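PDB 3SCY: hypothetical bacterial 6-phosphogluconolactonase from Bacteroides fragilis, which probably hydrolyses 6-phosphogluconolactone to 6-phosphogluconate, as a lactonase folded into a seven-bladed beta-propeller. Local coordinates for residues Arg214-Tyr226 against Ser261-Leu273. Numbering follows the deposited sequence.
Sequences RHLIFNSDGKFAY and SGDIHLSPDGKYL
Ile217 packs against Ile264 and Leu266 where two neighbouring blades of the seven-bladed beta-propeller meet through their first strands, 214-218 and 261-266. These run nearly parallel, with axes 6.7 Å from each other at closest; no backbone-to-backbone hydrogen bond links the two strands, and side chains make the join. Branched aliphatic residues suit such a seam because they fill it from several directions. The CG1 branch of Ile217, set between backbone N and carbonyl carbon (chi1 59°), carries CD1 to 3.9 Å from both Ile264 CG1 and Leu266 CG. Second strands add to the core: Ile264 CD1 reaches Tyr226 CB, while Leu273 CD1 lies over one face of the Tyr226 ring in a CH-pi contact, 3.9 Å from its centroid. The phenol is long enough for its OH to bond Gly294 O.

Polar groups take over toward the start of both strands. Arg214, extended from CG to NE, gives Gly262 O a bent 2.9 Å bond from NH1, above the carbonyl plane, while NE forms a salt bridge with Glu230. The carboxylate of Asp263, whose two oxygens can accept several bonds, joins two imidazoles: OD2 receives His265 NE2 at 2.8 Å, besides Phe311 N, and OD1 receives His215 ND1 in a nearly straight bond (174°). The 3.0 Å bond from His215 ND1 to Asp263 OD1 lies close to the ring plane but comes from above the carboxylate, the two planes being 83° apart.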
# COMPACT_ATOMS: atom_id res chain seq x y z
N ARG A 214 8.21 -4.57 4.65
CA ARG A 214 6.78 -4.41 4.63
C ARG A 214 6.35 -3.80 3.30
O ARG A 214 5.93 -4.55 2.42
CB ARG A 214 6.25 -3.60 5.84
CG ARG A 214 4.73 -3.66 5.98
CD ARG A 214 4.26 -2.95 7.25
NE ARG A 214 2.85 -3.27 7.53
CZ ARG A 214 1.81 -2.64 6.99
NH1 ARG A 214 2.00 -1.59 6.20
NH2 ARG A 214 0.58 -3.03 7.27
N HIS A 215 6.44 -2.47 3.12
CA HIS A 215 5.99 -1.84 1.89
C HIS A 215 7.12 -1.21 1.13
O HIS A 215 8.08 -0.72 1.73
CB HIS A 215 4.91 -0.77 2.18
CG HIS A 215 3.54 -1.32 2.47
ND1 HIS A 215 2.47 -0.46 2.74
CD2 HIS A 215 3.10 -2.60 2.59
CE1 HIS A 215 1.41 -1.24 2.92
NE2 HIS A 215 1.74 -2.54 2.86
N LEU A 216 7.01 -1.20 -0.19
CA LEU A 216 8.00 -0.68 -1.14
C LEU A 216 7.39 0.35 -2.06
O LEU A 216 6.26 0.16 -2.55
CB LEU A 216 8.54 -1.85 -1.98
CG LEU A 216 9.65 -1.52 -3.02
CD1 LEU A 216 11.01 -1.27 -2.33
CD2 LEU A 216 9.83 -2.69 -3.99
N ILE A 217 8.15 1.44 -2.32
CA ILE A 217 7.74 2.51 -3.22
C ILE A 217 8.92 2.88 -4.11
O ILE A 217 10.08 2.58 -3.80
CB ILE A 217 7.17 3.75 -2.52
CG1 ILE A 217 8.26 4.34 -1.56
CG2 ILE A 217 5.85 3.43 -1.78
CD1 ILE A 217 7.97 5.72 -1.02
N PHE A 218 8.61 3.57 -5.20
CA PHE A 218 9.60 4.09 -6.15
C PHE A 218 9.48 5.57 -6.23
O PHE A 218 8.37 6.10 -6.03
CB PHE A 218 9.37 3.52 -7.58
CG PHE A 218 9.57 2.03 -7.60
CD1 PHE A 218 10.83 1.49 -7.83
CD2 PHE A 218 8.52 1.17 -7.33
CE1 PHE A 218 11.03 0.10 -7.79
CE2 PHE A 218 8.71 -0.21 -7.32
CZ PHE A 218 9.96 -0.73 -7.52
N ASN A 219 10.57 6.26 -6.60
CA ASN A 219 10.44 7.70 -6.81
C ASN A 219 9.80 7.95 -8.20
O ASN A 219 9.57 7.00 -8.96
CB ASN A 219 11.76 8.44 -6.62
CG ASN A 219 12.71 8.27 -7.77
OD1 ASN A 219 12.72 7.23 -8.43
ND2 ASN A 219 13.47 9.30 -8.06
N SER A 220 9.53 9.22 -8.52
CA SER A 220 8.84 9.60 -9.76
C SER A 220 9.56 9.19 -11.04
O SER A 220 8.88 8.78 -11.98
CB SER A 220 8.57 11.10 -9.81
OG SER A 220 9.77 11.85 -9.69
N ASP A 221 10.88 9.30 -11.11
CA ASP A 221 11.58 8.94 -12.35
C ASP A 221 11.95 7.44 -12.37
O ASP A 221 12.49 6.97 -13.37
CB ASP A 221 12.80 9.84 -12.62
CG ASP A 221 13.92 9.81 -11.60
OD1 ASP A 221 13.94 8.89 -10.77
OD2 ASP A 221 14.81 10.68 -11.68
N GLY A 222 11.66 6.73 -11.28
CA GLY A 222 11.92 5.30 -11.14
C GLY A 222 13.39 4.92 -10.99
O GLY A 222 13.75 3.78 -11.29
N LYS A 223 14.26 5.84 -10.53
CA LYS A 223 15.69 5.59 -10.33
C LYS A 223 16.02 5.19 -8.88
O LYS A 223 17.13 4.73 -8.60
CB LYS A 223 16.53 6.82 -10.73
CG LYS A 223 16.53 7.06 -12.24
CD LYS A 223 17.06 8.46 -12.64
CE LYS A 223 18.56 8.69 -12.49
NZ LYS A 223 18.92 9.14 -11.11
N PHE A 224 15.07 5.37 -7.95
CA PHE A 224 15.27 5.02 -6.56
C PHE A 224 14.05 4.33 -6.03
O PHE A 224 12.93 4.61 -6.48
CB PHE A 224 15.56 6.26 -5.70
CG PHE A 224 16.85 6.96 -6.05
CD1 PHE A 224 18.07 6.43 -5.67
CD2 PHE A 224 16.83 8.10 -6.83
CE1 PHE A 224 19.27 7.06 -6.03
CE2 PHE A 224 18.03 8.74 -7.19
CZ PHE A 224 19.24 8.21 -6.79
N ALA A 225 14.25 3.42 -5.08
CA ALA A 225 13.17 2.73 -4.39
C ALA A 225 13.41 2.84 -2.90
O ALA A 225 14.55 2.99 -2.44
CB ALA A 225 13.08 1.27 -4.82
N TYR A 226 12.33 2.75 -2.12
CA TYR A 226 12.42 2.88 -0.67
C TYR A 226 11.55 1.84 -0.02
O TYR A 226 10.40 1.65 -0.42
CB TYR A 226 11.99 4.29 -0.22
CG TYR A 226 12.85 5.36 -0.84
CD1 TYR A 226 14.02 5.80 -0.21
CD2 TYR A 226 12.49 5.96 -2.04
CE1 TYR A 226 14.85 6.74 -0.81
CE2 TYR A 226 13.31 6.91 -2.65
CZ TYR A 226 14.48 7.31 -2.03
OH TYR A 226 15.26 8.26 -2.63
N SER A 261 6.70 -0.74 12.36
CA SER A 261 6.66 0.26 11.29
C SER A 261 5.62 -0.13 10.21
O SER A 261 5.27 -1.30 10.07
CB SER A 261 8.03 0.52 10.70
OG SER A 261 8.83 1.15 11.70
N GLY A 262 5.03 0.90 9.60
CA GLY A 262 3.88 0.70 8.75
C GLY A 262 3.99 1.06 7.28
O GLY A 262 4.29 0.19 6.45
N ASP A 263 3.66 2.29 6.96
CA ASP A 263 3.59 2.70 5.57
C ASP A 263 4.69 3.71 5.19
O ASP A 263 5.41 4.23 6.03
CB ASP A 263 2.20 3.27 5.30
CG ASP A 263 1.72 3.19 3.86
OD1 ASP A 263 2.43 2.54 3.02
OD2 ASP A 263 0.64 3.73 3.58
N ILE A 264 4.85 3.91 3.89
CA ILE A 264 5.90 4.77 3.36
C ILE A 264 5.43 5.46 2.09
O ILE A 264 4.85 4.83 1.20
CB ILE A 264 7.20 3.92 3.11
CG1 ILE A 264 8.40 4.82 2.77
CG2 ILE A 264 6.97 2.80 2.04
CD1 ILE A 264 9.78 4.05 2.79
N HIS A 265 5.69 6.80 2.02
CA HIS A 265 5.29 7.62 0.89
C HIS A 265 6.23 8.77 0.67
O HIS A 265 6.73 9.36 1.63
CB HIS A 265 3.87 8.20 1.07
CG HIS A 265 2.79 7.17 1.12
ND1 HIS A 265 2.14 6.75 -0.02
CD2 HIS A 265 2.31 6.48 2.18
CE1 HIS A 265 1.29 5.82 0.38
NE2 HIS A 265 1.38 5.60 1.69
N LEU A 266 6.46 9.08 -0.59
CA LEU A 266 7.20 10.25 -0.96
C LEU A 266 6.21 11.36 -1.23
O LEU A 266 5.12 11.11 -1.78
CB LEU A 266 8.02 9.98 -2.25
CG LEU A 266 9.31 9.21 -2.07
CD1 LEU A 266 9.73 8.56 -3.36
CD2 LEU A 266 10.43 10.12 -1.59
N SER A 267 6.60 12.61 -0.93
CA SER A 267 5.80 13.74 -1.36
C SER A 267 5.79 13.75 -2.92
O SER A 267 6.78 13.29 -3.54
CB SER A 267 6.34 15.06 -0.79
OG SER A 267 7.70 15.29 -1.11
N PRO A 268 4.72 14.22 -3.56
CA PRO A 268 4.69 14.24 -5.05
C PRO A 268 5.88 14.98 -5.68
O PRO A 268 6.31 14.56 -6.75
CB PRO A 268 3.36 14.92 -5.37
CG PRO A 268 2.50 14.64 -4.18
CD PRO A 268 3.44 14.71 -3.00
N ASP A 269 6.46 16.04 -5.02
CA ASP A 269 7.61 16.77 -5.56
C ASP A 269 8.93 16.00 -5.34
O ASP A 269 9.98 16.47 -5.80
CB ASP A 269 7.67 18.20 -4.97
CG ASP A 269 7.86 18.29 -3.45
OD1 ASP A 269 8.13 17.25 -2.82
OD2 ASP A 269 7.76 19.42 -2.91
N GLY A 270 8.87 14.87 -4.64
CA GLY A 270 10.00 13.98 -4.37
C GLY A 270 11.01 14.50 -3.36
O GLY A 270 12.05 13.87 -3.15
N LYS A 271 10.70 15.64 -2.73
CA LYS A 271 11.63 16.27 -1.79
C LYS A 271 11.61 15.66 -0.38
O LYS A 271 12.62 15.79 0.34
CB LYS A 271 11.34 17.77 -1.69
CG LYS A 271 11.87 18.54 -2.89
CD LYS A 271 11.85 20.04 -2.63
CE LYS A 271 12.34 20.83 -3.83
NZ LYS A 271 12.37 22.29 -3.55
N TYR A 272 10.52 14.98 0.02
CA TYR A 272 10.43 14.41 1.35
C TYR A 272 9.87 13.04 1.31
O TYR A 272 9.07 12.73 0.43
CB TYR A 272 9.57 15.28 2.30
CG TYR A 272 10.21 16.62 2.59
CD1 TYR A 272 11.18 16.75 3.58
CD2 TYR A 272 9.92 17.73 1.80
CE1 TYR A 272 11.85 17.96 3.78
CE2 TYR A 272 10.59 18.93 1.99
CZ TYR A 272 11.53 19.05 2.99
OH TYR A 272 12.20 20.24 3.15
N LEU A 273 10.33 12.21 2.24
CA LEU A 273 9.87 10.85 2.44
C LEU A 273 9.26 10.76 3.84
O LEU A 273 9.83 11.27 4.81
CB LEU A 273 11.02 9.85 2.27
CG LEU A 273 10.58 8.37 2.36
CD1 LEU A 273 11.22 7.55 1.31
CD2 LEU A 273 10.84 7.77 3.75
O HOH W 1 8.50 14.35 -8.41